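Local coordinates for protein Alp7A (PDB 5EC0) that binds adenine nucleotide and, as an actin-like protein of plasmid segregation, probably assembles into filaments that help distribute plasmid copies to daughter cells, at residues 99-104 and 123-128; 138-143 and 234-239; 257-260 and 264-267. All blocks are in the same frame, centred on the assembly; numbering follows the deposited sequence. Where two conformers were deposited one is given.

Interaction 1 (99-104 and 123-128); sequences VTFLAA and EYFQTM
F125 carries its ring anti to its own backbone nitrogen (chi1 176°), which takes the phenyl off strand 119-129 toward F101 on helix 95-112. F101 has a less regular first torsion, 149°, roughly thirty degrees short of a fully anti setting, and this swing brings the CD1-CE1 side of its ring against F125. The closest pair is F101 CD1 and F125 CE2, at 3.5 Å, and F101 CE1 sits almost as near to the same carbon, at 3.6 Å, so CE2 rests against the bond between them. Farther along the F125 ring, CD2 comes to 3.8 Å from F101 CE1. The centroids of the F101 and F125 rings are 5.1 Å apart and their planes meet at 77°, so the rings meet obliquely. No hydrogen bond links the two segments; the nearest CA atoms across them, those of F101 and T127, are 10.4 Å apart, and the rings of F101 and F125 fill the space between helix and strand. F151 completes an aromatic cluster by stacking on F125 and meeting F101 edge-to-face, while M6 of strand 2-10 touches F101 and V8 touches F125. Both rings are buried. A helix laid by its apolar side chains against a central sheet in this way is typical of the N-terminal half of the actin fold.

Interaction 2 (138-143 and 234-239); sequences DKFSEM and DSFVSN
F140 and F236 form a T-shaped pair in which the edge of the F140 ring is directed at the face of F236. Both residues hold CG anti to the carbonyl carbon (chi1 -72° for F140, -62° for F236), which turns each ring toward the other segment. The leading atom, F140 CE2, lies 4.0 Å from F236 CG and 4.1 Å from F236 CD1. With 5.3 Å between the centroids of the F140 and F236 rings and 70° between their planes, CE2 stands over the centre of the F236 ring, so its hydrogen can point into the pi cloud. F236 is the more buried partner, closed in by P230, I131 and V221, while I179 touches both rings. Here the two halves of the actin fold come together: helix 140-149 leads into strand 153-159 of the first sheet, whereas strand 236-239 is an outermost strand of the second. The carbonyl oxygen of F236 accepts a hydrogen bond from K135 NZ. At the start of the helix the packing is looser: F140 is only partly buried, and D138, K139 and S141 are exposed. There S141 OG makes merely a weak hydrogen bond to E142 OE2, at 3.3 Å.

Interaction 3 (257-260 and 264-267); sequences EHFD and ELEK. With ADP (adenosine-5'-diphosphate), chain D.
The ring of F259 and the main chain of D260 pack against E264 and L265 where a loop joins helices 243-254 and 262-272, in the half of the actin fold that holds E266 and Y270 of the nucleotide cleft. E264 comes first: its extended side chain reaches back to the loop, where OE1 accepts a hydrogen bond from D260 N at 3.3 Å. That bond is nearly straight (167° at the hydrogen), yet the N-H arrives from above the carboxylate, 54° out of its plane. Closer to the backbone, E264 CB touches F259 CD1 at 3.8 Å. L265 follows, laying its CD1 methyl over one face of F259, 3.9 Å from the ring centroid, in a CH-pi contact, while its CB lies 3.9 Å from F259 CG. With the ring of F259 cut back to an alanine methyl, L265 CD1 would lose its CH-pi partner and a gap would probably open between loop and helix. E266 is directed away from the loop and faces the nucleotide instead: with CG anti to the backbone N (chi1 178°) and the chain extended beyond it, the carboxylate reaches the ribose, where OE2 accepts a hydrogen bond from O3' of ADP at 2.6 Å.

Overall arrangement
The three contacts follow one another along the chain without touching, and each joins different elements. Interaction 1 is core, two buried rings between a helix and the first sheet. Interaction 2 is also purely aromatic across its segments, but its rings meet edge-to-face at a partly buried boundary where a helix approaches the second sheet; its centre lies about 22 Å from that of interaction 1. Interaction 3, its centre about 32 Å from that of interaction 1 and on the other side of the chain's centre, is likewise partly buried, with an exposed D260 beside buried F259 and L265. Local in sequence and chemically mixed, it combines a CH-pi contact with a loop-to-carboxylate hydrogen bond. Of the three, it alone includes a nucleotide-binding residue.

Interaction 1 (99-104 and 123-128)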
ATOM      1  N   VAL A  99      -7.487  13.803   1.911  1.00 32.12           N
ATOM      2  CA  VAL A  99      -7.018  14.426   3.152  1.00 29.88           C
ATOM      3  C   VAL A  99      -5.686  13.805   3.598  1.00 30.00           C
ATOM      4  O   VAL A  99      -4.760  14.510   3.998  1.00 27.77           O
ATOM      5  CB  VAL A  99      -8.080  14.306   4.258  1.00 33.33           C
ATOM      6  CG1 VAL A  99      -7.505  14.648   5.643  1.00 30.65           C
ATOM      7  CG2 VAL A  99      -9.278  15.207   3.920  1.00 33.83           C
ATOM      8  N   THR A 100      -5.562  12.485   3.502  1.00 28.71           N
ATOM      9  CA  THR A 100      -4.295  11.860   3.862  1.00 26.35           C
ATOM     10  C   THR A 100      -3.139  12.387   2.994  1.00 29.41           C
ATOM     11  O   THR A 100      -2.067  12.709   3.508  1.00 33.67           O
ATOM     12  CB  THR A 100      -4.377  10.338   3.754  1.00 32.37           C
ATOM     13  OG1 THR A 100      -5.561   9.886   4.418  1.00 35.47           O
ATOM     14  CG2 THR A 100      -3.173   9.697   4.425  1.00 30.20           C
ATOM     15  N   PHE A 101      -3.370  12.510   1.687  1.00 25.81           N
ATOM     16  CA  PHE A 101      -2.359  13.042   0.777  1.00 29.08           C
ATOM     17  C   PHE A 101      -1.880  14.441   1.198  1.00 32.18           C
ATOM     18  O   PHE A 101      -0.680  14.725   1.185  1.00 29.09           O
ATOM     19  CB  PHE A 101      -2.914  13.057  -0.657  1.00 28.71           C
ATOM     20  CG  PHE A 101      -2.372  14.156  -1.521  1.00 21.87           C
ATOM     21  CD1 PHE A 101      -1.108  14.062  -2.086  1.00 28.19           C
ATOM     22  CD2 PHE A 101      -3.157  15.280  -1.812  1.00 35.86           C
ATOM     23  CE1 PHE A 101      -0.614  15.082  -2.917  1.00 26.11           C
ATOM     24  CE2 PHE A 101      -2.677  16.301  -2.645  1.00 26.20           C
ATOM     25  CZ  PHE A 101      -1.410  16.206  -3.191  1.00 27.40           C
ATOM     26  N   LEU A 102      -2.820  15.299   1.582  1.00 23.03           N
ATOM     27  CA  LEU A 102      -2.500  16.680   1.955  1.00 27.81           C
ATOM     28  C   LEU A 102      -1.631  16.740   3.202  1.00 23.85           C
ATOM     29  O   LEU A 102      -0.635  17.473   3.253  1.00 25.70           O
ATOM     30  CB  LEU A 102      -3.774  17.490   2.185  1.00 25.14           C
ATOM     31  CG  LEU A 102      -4.684  17.794   1.002  1.00 25.79           C
ATOM     32  CD1 LEU A 102      -5.935  18.547   1.478  1.00 27.47           C
ATOM     33  CD2 LEU A 102      -3.936  18.597  -0.073  1.00 25.90           C
ATOM     34  N   ALA A 103      -2.028  15.966   4.205  1.00 25.48           N
ATOM     35  CA  ALA A 103      -1.286  15.855   5.459  1.00 30.69           C
ATOM     36  C   ALA A 103       0.098  15.236   5.234  1.00 31.89           C
ATOM     37  O   ALA A 103       1.095  15.700   5.792  1.00 31.57           O
ATOM     38  CB  ALA A 103      -2.086  15.037   6.480  1.00 24.86           C
ATOM     39  N   ALA A 104       0.151  14.190   4.410  1.00 31.89           N
ATOM     40  CA  ALA A 104       1.422  13.569   4.047  1.00 30.14           C
ATOM     41  C   ALA A 104       2.369  14.585   3.409  1.00 23.54           C
ATOM     42  O   ALA A 104       3.521  14.705   3.819  1.00 23.75           O
ATOM     43  CB  ALA A 104       1.199  12.373   3.096  1.00 21.82           C
ATOM     44  N   GLU A 123       5.628  17.882  -9.747  1.00 33.91           N
ATOM     45  CA  GLU A 123       5.632  17.770 -11.210  1.00 39.10           C
ATOM     46  C   GLU A 123       4.785  16.596 -11.665  1.00 35.27           C
ATOM     47  O   GLU A 123       4.016  16.711 -12.610  1.00 35.84           O
ATOM     48  CB  GLU A 123       7.056  17.617 -11.738  1.00 40.06           C
ATOM     49  CG  GLU A 123       7.938  18.811 -11.435  1.00 46.62           C
ATOM     50  CD  GLU A 123       9.301  18.713 -12.095  1.00 55.93           C
ATOM     51  OE1 GLU A 123       9.416  18.027 -13.132  1.00 63.15           O
ATOM     52  OE2 GLU A 123      10.253  19.324 -11.575  1.00 60.60           O
ATOM     53  N   TYR A 124       4.910  15.478 -10.955  1.00 28.43           N
ATOM     54  CA  TYR A 124       4.267  14.240 -11.358  1.00 27.27           C
ATOM     55  C   TYR A 124       3.762  13.462 -10.141  1.00 26.18           C
ATOM     56  O   TYR A 124       4.553  12.931  -9.365  1.00 29.89           O
ATOM     57  CB  TYR A 124       5.243  13.387 -12.176  1.00 22.60           C
ATOM     58  CG  TYR A 124       4.582  12.255 -12.919  1.00 31.61           C
ATOM     59  CD1 TYR A 124       3.670  12.513 -13.943  1.00 33.55           C
ATOM     60  CD2 TYR A 124       4.882  10.924 -12.623  1.00 25.95           C
ATOM     61  CE1 TYR A 124       3.059  11.479 -14.651  1.00 36.76           C
ATOM     62  CE2 TYR A 124       4.271   9.877 -13.326  1.00 33.17           C
ATOM     63  CZ  TYR A 124       3.360  10.162 -14.333  1.00 35.32           C
ATOM     64  OH  TYR A 124       2.762   9.142 -15.029  1.00 32.62           O
ATOM     65  N   PHE A 125       2.444  13.447  -9.966  1.00 22.71           N
ATOM     66  CA  PHE A 125       1.792  12.689  -8.904  1.00 25.13           C
ATOM     67  C   PHE A 125       1.248  11.412  -9.507  1.00 28.44           C
ATOM     68  O   PHE A 125       0.662  11.430 -10.597  1.00 25.12           O
ATOM     69  CB  PHE A 125       0.657  13.501  -8.255  1.00 24.32           C
ATOM     70  CG  PHE A 125      -0.140  12.738  -7.207  1.00 24.49           C
ATOM     71  CD1 PHE A 125      -1.244  11.970  -7.562  1.00 21.09           C
ATOM     72  CD2 PHE A 125       0.203  12.818  -5.854  1.00 23.48           C
ATOM     73  CE1 PHE A 125      -1.973  11.283  -6.601  1.00 19.58           C
ATOM     74  CE2 PHE A 125      -0.521  12.133  -4.892  1.00 21.04           C
ATOM     75  CZ  PHE A 125      -1.601  11.371  -5.257  1.00 19.68           C
ATOM     76  N   GLN A 126       1.412  10.309  -8.788  1.00 23.20           N
ATOM     77  CA  GLN A 126       0.927   9.047  -9.284  1.00 25.85           C
ATOM     78  C   GLN A 126       0.356   8.229  -8.130  1.00 24.46           C
ATOM     79  O   GLN A 126       0.949   8.135  -7.038  1.00 19.90           O
ATOM     80  CB  GLN A 126       2.062   8.304  -9.998  1.00 32.79           C
ATOM     81  CG  GLN A 126       1.626   7.373 -11.069  1.00 36.35           C
ATOM     82  CD  GLN A 126       2.788   6.718 -11.798  1.00 33.71           C
ATOM     83  OE1 GLN A 126       2.628   6.266 -12.930  1.00 33.41           O
ATOM     84  NE2 GLN A 126       3.956   6.644 -11.147  1.00 21.26           N
ATOM     85  N   THR A 127      -0.818   7.668  -8.366  1.00 21.03           N
ATOM     86  CA  THR A 127      -1.401   6.716  -7.435  1.00 20.45           C
ATOM     87  C   THR A 127      -2.036   5.583  -8.259  1.00 24.56           C
ATOM     88  O   THR A 127      -1.637   5.346  -9.417  1.00 22.07           O
ATOM     89  CB  THR A 127      -2.415   7.399  -6.461  1.00 20.29           C
ATOM     90  OG1 THR A 127      -2.847   6.453  -5.481  1.00 22.17           O
ATOM     91  CG2 THR A 127      -3.638   7.999  -7.193  1.00 20.35           C
ATOM     92  N   MET A 128      -2.984   4.861  -7.677  1.00 26.64           N
ATOM     93  CA  MET A 128      -3.577   3.718  -8.368  1.00 28.48           C
ATOM     94  C   MET A 128      -4.916   3.371  -7.727  1.00 28.70           C
ATOM     95  O   MET A 128      -5.250   3.905  -6.672  1.00 32.69           O
ATOM     96  CB  MET A 128      -2.619   2.509  -8.347  1.00 27.16           C
ATOM     97  CG  MET A 128      -1.878   2.352  -7.035  1.00 32.18           C
ATOM     98  SD  MET A 128      -0.555   1.121  -6.990  1.00 31.29           S
ATOM     99  CE  MET A 128       0.169   1.521  -5.410  1.00 48.19           C
TER

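Interaction 2 (138-143 and 234-239)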
ATOM      1  N   ASP A 138     -17.699  -0.622 -16.381  1.00 31.99           N
ATOM      2  CA  ASP A 138     -17.381  -1.224 -17.685  1.00 34.66           C
ATOM      3  C   ASP A 138     -16.035  -0.743 -18.273  1.00 37.62           C
ATOM      4  O   ASP A 138     -15.438  -1.452 -19.086  1.00 40.91           O
ATOM      5  CB  ASP A 138     -18.508  -0.957 -18.701  1.00 34.47           C
ATOM      6  CG  ASP A 138     -18.662   0.519 -19.030  1.00 38.05           C
ATOM      7  OD1 ASP A 138     -18.170   1.367 -18.247  1.00 33.31           O
ATOM      8  OD2 ASP A 138     -19.275   0.835 -20.062  1.00 36.16           O
ATOM      9  N   LYS A 139     -15.565   0.441 -17.865  1.00 32.20           N
ATOM     10  CA  LYS A 139     -14.285   0.988 -18.357  1.00 35.59           C
ATOM     11  C   LYS A 139     -13.331   1.403 -17.224  1.00 31.52           C
ATOM     12  O   LYS A 139     -13.634   2.322 -16.476  1.00 34.92           O
ATOM     13  CB  LYS A 139     -14.529   2.212 -19.256  1.00 29.32           C
ATOM     14  CG  LYS A 139     -15.444   1.963 -20.431  1.00 41.51           C
ATOM     15  CD  LYS A 139     -15.757   3.236 -21.201  1.00 48.75           C
ATOM     16  CE  LYS A 139     -16.652   2.905 -22.415  1.00 52.98           C
ATOM     17  NZ  LYS A 139     -16.980   4.083 -23.290  1.00 47.70           N
ATOM     18  N   PHE A 140     -12.162   0.774 -17.130  1.00 29.07           N
ATOM     19  CA  PHE A 140     -11.210   1.131 -16.078  1.00 26.67           C
ATOM     20  C   PHE A 140     -10.694   2.554 -16.235  1.00 31.14           C
ATOM     21  O   PHE A 140     -10.543   3.279 -15.258  1.00 31.59           O
ATOM     22  CB  PHE A 140     -10.012   0.173 -16.062  1.00 24.92           C
ATOM     23  CG  PHE A 140     -10.332  -1.210 -15.554  1.00 31.63           C
ATOM     24  CD1 PHE A 140     -11.645  -1.632 -15.400  1.00 35.46           C
ATOM     25  CD2 PHE A 140      -9.308  -2.085 -15.219  1.00 30.62           C
ATOM     26  CE1 PHE A 140     -11.929  -2.897 -14.938  1.00 38.21           C
ATOM     27  CE2 PHE A 140      -9.585  -3.350 -14.753  1.00 33.34           C
ATOM     28  CZ  PHE A 140     -10.894  -3.762 -14.611  1.00 34.10           C
ATOM     29  N   SER A 141     -10.430   2.938 -17.478  1.00 34.66           N
ATOM     30  CA  SER A 141      -9.676   4.145 -17.784  1.00 26.23           C
ATOM     31  C   SER A 141     -10.358   5.398 -17.257  1.00 28.47           C
ATOM     32  O   SER A 141      -9.697   6.328 -16.791  1.00 33.42           O
ATOM     33  CB  SER A 141      -9.466   4.264 -19.295  1.00 24.75           C
ATOM     34  OG  SER A 141     -10.715   4.348 -19.968  1.00 36.47           O
ATOM     35  N   GLU A 142     -11.679   5.417 -17.323  1.00 27.59           N
ATOM     36  CA  GLU A 142     -12.439   6.600 -16.916  1.00 26.21           C
ATOM     37  C   GLU A 142     -12.431   6.772 -15.397  1.00 29.88           C
ATOM     38  O   GLU A 142     -12.353   7.900 -14.898  1.00 34.81           O
ATOM     39  CB  GLU A 142     -13.875   6.529 -17.436  1.00 27.92           C
ATOM     40  CG  GLU A 142     -13.945   6.459 -18.947  1.00 49.34           C
ATOM     41  CD  GLU A 142     -13.162   7.580 -19.590  1.00 56.79           C
ATOM     42  OE1 GLU A 142     -13.443   8.757 -19.283  1.00 53.31           O
ATOM     43  OE2 GLU A 142     -12.240   7.280 -20.381  1.00 70.75           O
ATOM     44  N   MET A 143     -12.509   5.673 -14.656  1.00 28.44           N
ATOM     45  CA  MET A 143     -12.392   5.756 -13.203  0.67 30.98           C
ATOM     46  C   MET A 143     -10.978   6.206 -12.834  1.00 29.42           C
ATOM     47  O   MET A 143     -10.795   7.048 -11.951  1.00 32.37           O
ATOM     48  CB  MET A 143     -12.723   4.418 -12.525  0.67 29.23           C
ATOM     49  CG  MET A 143     -13.000   4.565 -11.009  0.67 32.20           C
ATOM     50  SD  MET A 143     -13.493   3.060 -10.126  0.67 48.71           S
ATOM     51  CE  MET A 143     -15.089   2.686 -10.869  0.67 26.43           C
ATOM     52  N   ASP A 234     -11.136  -9.923 -17.973  1.00 48.60           N
ATOM     53  CA  ASP A 234     -11.246 -11.204 -17.275  1.00 47.71           C
ATOM     54  C   ASP A 234      -9.948 -11.604 -16.582  1.00 45.68           C
ATOM     55  O   ASP A 234      -9.941 -12.522 -15.754  1.00 41.31           O
ATOM     56  CB  ASP A 234     -11.661 -12.311 -18.247  1.00 56.48           C
ATOM     57  CG  ASP A 234     -13.106 -12.193 -18.678  1.00 64.17           C
ATOM     58  OD1 ASP A 234     -13.980 -12.051 -17.789  1.00 64.09           O
ATOM     59  OD2 ASP A 234     -13.361 -12.251 -19.903  1.00 65.93           O
ATOM     60  N   SER A 235      -8.858 -10.915 -16.917  1.00 36.55           N
ATOM     61  CA  SER A 235      -7.548 -11.227 -16.350  1.00 42.57           C
ATOM     62  C   SER A 235      -7.317 -10.535 -15.008  1.00 41.47           C
ATOM     63  O   SER A 235      -6.247 -10.676 -14.411  1.00 31.28           O
ATOM     64  CB  SER A 235      -6.435 -10.834 -17.323  1.00 42.20           C
ATOM     65  OG  SER A 235      -6.628 -11.441 -18.590  1.00 37.99           O
ATOM     66  N   PHE A 236      -8.326  -9.790 -14.555  1.00 33.36           N
ATOM     67  CA  PHE A 236      -8.272  -9.044 -13.298  1.00 33.89           C
ATOM     68  C   PHE A 236      -9.336  -9.567 -12.355  1.00 35.40           C
ATOM     69  O   PHE A 236     -10.523  -9.459 -12.663  1.00 43.29           O
ATOM     70  CB  PHE A 236      -8.536  -7.540 -13.502  1.00 32.40           C
ATOM     71  CG  PHE A 236      -7.548  -6.822 -14.380  1.00 31.76           C
ATOM     72  CD1 PHE A 236      -7.709  -6.805 -15.764  1.00 36.30           C
ATOM     73  CD2 PHE A 236      -6.520  -6.078 -13.819  1.00 30.32           C
ATOM     74  CE1 PHE A 236      -6.827  -6.106 -16.572  1.00 32.57           C
ATOM     75  CE2 PHE A 236      -5.624  -5.376 -14.613  1.00 30.02           C
ATOM     76  CZ  PHE A 236      -5.779  -5.388 -15.998  1.00 31.12           C
ATOM     77  N   VAL A 237      -8.952 -10.096 -11.195  1.00 35.55           N
ATOM     78  CA  VAL A 237      -9.959 -10.604 -10.268  1.00 33.15           C
ATOM     79  C   VAL A 237      -9.665 -10.190  -8.826  1.00 40.73           C
ATOM     80  O   VAL A 237      -8.519 -10.215  -8.391  1.00 36.91           O
ATOM     81  CB  VAL A 237     -10.075 -12.143 -10.362  1.00 36.36           C
ATOM     82  CG1 VAL A 237     -10.954 -12.692  -9.247  1.00 35.03           C
ATOM     83  CG2 VAL A 237     -10.623 -12.567 -11.737  1.00 35.82           C
ATOM     84  N   SER A 238     -10.710  -9.783  -8.102  1.00 39.78           N
ATOM     85  CA  SER A 238     -10.599  -9.461  -6.684  1.00 32.57           C
ATOM     86  C   SER A 238     -11.454 -10.392  -5.811  1.00 33.84           C
ATOM     87  O   SER A 238     -12.596 -10.685  -6.157  1.00 41.98           O
ATOM     88  CB  SER A 238     -10.997  -8.007  -6.448  1.00 45.56           C
ATOM     89  OG  SER A 238     -10.610  -7.584  -5.154  1.00 45.04           O
ATOM     90  N   ASN A 239     -10.901 -10.853  -4.685  1.00 33.65           N
ATOM     91  CA  ASN A 239     -11.648 -11.691  -3.722  1.00 44.69           C
ATOM     92  C   ASN A 239     -11.864 -11.028  -2.368  1.00 54.65           C
ATOM     93  O   ASN A 239     -11.015 -10.252  -1.932  1.00 56.47           O
ATOM     94  CB  ASN A 239     -10.911 -13.001  -3.484  1.00 57.43           C
ATOM     95  CG  ASN A 239     -10.955 -13.919  -4.669  1.00 63.88           C
ATOM     96  OD1 ASN A 239     -11.971 -14.555  -4.940  1.00 68.76           O
ATOM     97  ND2 ASN A 239      -9.844 -14.004  -5.388  1.00 69.19           N
TER

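Interaction 3 (257-260 and 264-267)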
ATOM      1  N   GLU A 257      -6.448 -13.926  25.627  1.00 71.08           N
ATOM      2  CA  GLU A 257      -5.604 -13.570  26.757  1.00 78.59           C
ATOM      3  C   GLU A 257      -4.529 -12.571  26.344  1.00 73.81           C
ATOM      4  O   GLU A 257      -4.062 -11.765  27.147  1.00 77.05           O
ATOM      5  CB  GLU A 257      -4.934 -14.827  27.301  1.00 91.05           C
ATOM      6  CG  GLU A 257      -5.834 -16.047  27.307  1.00100.27           C
ATOM      7  CD  GLU A 257      -5.096 -17.307  27.690  1.00105.45           C
ATOM      8  OE1 GLU A 257      -3.852 -17.267  27.770  1.00104.40           O
ATOM      9  OE2 GLU A 257      -5.756 -18.345  27.881  1.00110.88           O
ATOM     10  N   HIS A 258      -4.129 -12.642  25.080  1.00 66.85           N
ATOM     11  CA  HIS A 258      -2.906 -11.987  24.631  1.00 64.11           C
ATOM     12  C   HIS A 258      -3.146 -10.742  23.784  1.00 54.53           C
ATOM     13  O   HIS A 258      -2.243  -9.928  23.614  1.00 54.31           O
ATOM     14  CB  HIS A 258      -2.054 -12.984  23.847  1.00 57.04           C
ATOM     15  CG  HIS A 258      -1.532 -14.107  24.682  1.00 66.82           C
ATOM     16  ND1 HIS A 258      -2.144 -15.340  24.742  1.00 70.94           N
ATOM     17  CD2 HIS A 258      -0.456 -14.181  25.499  1.00 73.27           C
ATOM     18  CE1 HIS A 258      -1.466 -16.129  25.555  1.00 73.52           C
ATOM     19  NE2 HIS A 258      -0.435 -15.450  26.027  1.00 77.67           N
ATOM     20  N   PHE A 259      -4.359 -10.598  23.255  1.00 54.02           N
ATOM     21  CA  PHE A 259      -4.686  -9.495  22.352  1.00 52.93           C
ATOM     22  C   PHE A 259      -6.132  -9.019  22.531  1.00 69.11           C
ATOM     23  O   PHE A 259      -7.070  -9.822  22.538  1.00 54.68           O
ATOM     24  CB  PHE A 259      -4.437  -9.915  20.903  1.00 59.20           C
ATOM     25  CG  PHE A 259      -3.052 -10.449  20.667  1.00 54.91           C
ATOM     26  CD1 PHE A 259      -1.981  -9.584  20.482  1.00 57.11           C
ATOM     27  CD2 PHE A 259      -2.815 -11.811  20.660  1.00 48.65           C
ATOM     28  CE1 PHE A 259      -0.702 -10.074  20.280  1.00 54.54           C
ATOM     29  CE2 PHE A 259      -1.537 -12.307  20.459  1.00 49.12           C
ATOM     30  CZ  PHE A 259      -0.480 -11.440  20.274  1.00 51.54           C
ATOM     31  N   ASP A 260      -6.303  -7.707  22.694  1.00 71.32           N
ATOM     32  CA  ASP A 260      -7.631  -7.119  22.871  1.00 69.26           C
ATOM     33  C   ASP A 260      -8.164  -6.589  21.554  1.00 61.44           C
ATOM     34  O   ASP A 260      -9.319  -6.182  21.454  1.00 59.44           O
ATOM     35  CB  ASP A 260      -7.601  -5.996  23.910  1.00 70.14           C
ATOM     36  CG  ASP A 260      -7.176  -6.484  25.265  1.00 75.87           C
ATOM     37  OD1 ASP A 260      -7.294  -7.703  25.506  1.00 74.90           O
ATOM     38  OD2 ASP A 260      -6.730  -5.655  26.089  1.00 86.48           O
ATOM     39  N   GLU A 264      -3.521  -5.363  17.239  1.00 45.84           N
ATOM     40  CA  GLU A 264      -2.431  -5.870  18.074  1.00 50.45           C
ATOM     41  C   GLU A 264      -1.887  -7.215  17.564  1.00 48.92           C
ATOM     42  O   GLU A 264      -0.676  -7.420  17.461  1.00 47.97           O
ATOM     43  CB  GLU A 264      -2.901  -6.034  19.526  1.00 49.14           C
ATOM     44  CG  GLU A 264      -2.992  -4.743  20.331  1.00 57.92           C
ATOM     45  CD  GLU A 264      -3.704  -4.943  21.669  1.00 65.70           C
ATOM     46  OE1 GLU A 264      -3.546  -6.023  22.286  1.00 61.14           O
ATOM     47  OE2 GLU A 264      -4.424  -4.019  22.104  1.00 70.79           O
ATOM     48  N   LEU A 265      -2.783  -8.143  17.264  1.00 43.59           N
ATOM     49  CA  LEU A 265      -2.352  -9.475  16.838  1.00 45.32           C
ATOM     50  C   LEU A 265      -1.652  -9.382  15.483  1.00 39.80           C
ATOM     51  O   LEU A 265      -0.606  -9.989  15.256  1.00 41.97           O
ATOM     52  CB  LEU A 265      -3.544 -10.421  16.775  1.00 42.06           C
ATOM     53  CG  LEU A 265      -3.317 -11.789  16.137  1.00 42.16           C
ATOM     54  CD1 LEU A 265      -2.359 -12.620  16.986  1.00 42.28           C
ATOM     55  CD2 LEU A 265      -4.655 -12.489  15.964  1.00 41.07           C
ATOM     56  N   GLU A 266      -2.240  -8.584  14.602  1.00 39.02           N
ATOM     57  CA  GLU A 266      -1.654  -8.270  13.305  1.00 41.80           C
ATOM     58  C   GLU A 266      -0.242  -7.687  13.431  1.00 41.89           C
ATOM     59  O   GLU A 266       0.656  -8.094  12.708  1.00 45.54           O
ATOM     60  CB  GLU A 266      -2.572  -7.302  12.562  1.00 42.75           C
ATOM     61  CG  GLU A 266      -2.080  -6.822  11.206  1.00 44.45           C
ATOM     62  CD  GLU A 266      -2.937  -5.684  10.680  1.00 48.44           C
ATOM     63  OE1 GLU A 266      -3.326  -4.809  11.489  1.00 51.99           O
ATOM     64  OE2 GLU A 266      -3.234  -5.673   9.468  1.00 53.13           O
ATOM     65  N   LYS A 267      -0.048  -6.755  14.364  1.00 43.87           N
ATOM     66  CA  LYS A 267       1.259  -6.130  14.561  1.00 41.35           C
ATOM     67  C   LYS A 267       2.288  -7.107  15.124  1.00 45.83           C
ATOM     68  O   LYS A 267       3.423  -7.149  14.661  1.00 50.74           O
ATOM     69  CB  LYS A 267       1.151  -4.914  15.485  1.00 46.32           C
ATOM     70  CG  LYS A 267       2.491  -4.239  15.754  1.00 53.10           C
ATOM     71  CD  LYS A 267       2.335  -2.949  16.557  1.00 60.60           C
ATOM     72  CE  LYS A 267       3.681  -2.265  16.782  1.00 64.09           C
ATOM     73  NZ  LYS A 267       3.538  -0.943  17.479  1.00 71.07           N
TER
HETATM   74  PB  ADP D 403      -4.159  -3.861   2.669  1.00 58.56           P
HETATM   75  O1B ADP D 403      -3.762  -2.566   1.970  1.00 38.66           O
HETATM   76  O2B ADP D 403      -5.435  -4.523   2.176  1.00 56.80           O
HETATM   77  O3B ADP D 403      -4.103  -3.844   4.178  1.00 62.29           O
HETATM   78  PA  ADP D 403      -1.389  -4.686   2.486  1.00 33.43           P
HETATM   79  O1A ADP D 403      -1.080  -3.287   2.971  1.00 40.40           O
HETATM   80  O2A ADP D 403      -0.632  -5.266   1.305  1.00 24.57           O
HETATM   81  O3A ADP D 403      -2.980  -4.889   2.244  1.00 54.81           O
HETATM   82  O5' ADP D 403      -1.216  -5.701   3.706  1.00 44.01           O
HETATM   83  C5' ADP D 403      -1.360  -5.300   5.062  1.00 39.49           C
HETATM   84  C4' ADP D 403      -0.754  -6.441   5.851  1.00 31.93           C
HETATM   85  O4' ADP D 403       0.663  -6.360   5.727  1.00 33.87           O
HETATM   86  C3' ADP D 403      -1.032  -6.398   7.342  1.00 34.83           C
HETATM   87  O3' ADP D 403      -2.115  -7.266   7.673  1.00 41.55           O
HETATM   88  C2' ADP D 403       0.247  -6.909   7.977  1.00 38.61           C
HETATM   89  O2' ADP D 403      -0.020  -8.202   8.518  1.00 31.46           O
HETATM   90  C1' ADP D 403       1.249  -7.029   6.835  1.00 35.07           C
HETATM   91  N9  ADP D 403       2.571  -6.423   7.113  1.00 33.40           N
HETATM   92  C8  ADP D 403       3.735  -7.058   6.857  1.00 37.07           C
HETATM   93  N7  ADP D 403       4.794  -6.289   7.192  1.00 38.40           N
HETATM   94  C5  ADP D 403       4.307  -5.129   7.660  1.00 32.10           C
HETATM   95  C6  ADP D 403       4.925  -3.894   8.180  1.00 39.87           C
HETATM   96  N6  ADP D 403       6.281  -3.794   8.242  1.00 49.53           N
HETATM   97  N1  ADP D 403       4.096  -2.900   8.571  1.00 34.59           N
HETATM   98  C2  ADP D 403       2.752  -3.038   8.503  1.00 34.28           C
HETATM   99  N3  ADP D 403       2.107  -4.138   8.039  1.00 27.02           N
HETATM  100  C4  ADP D 403       2.835  -5.211   7.612  1.00 27.07           C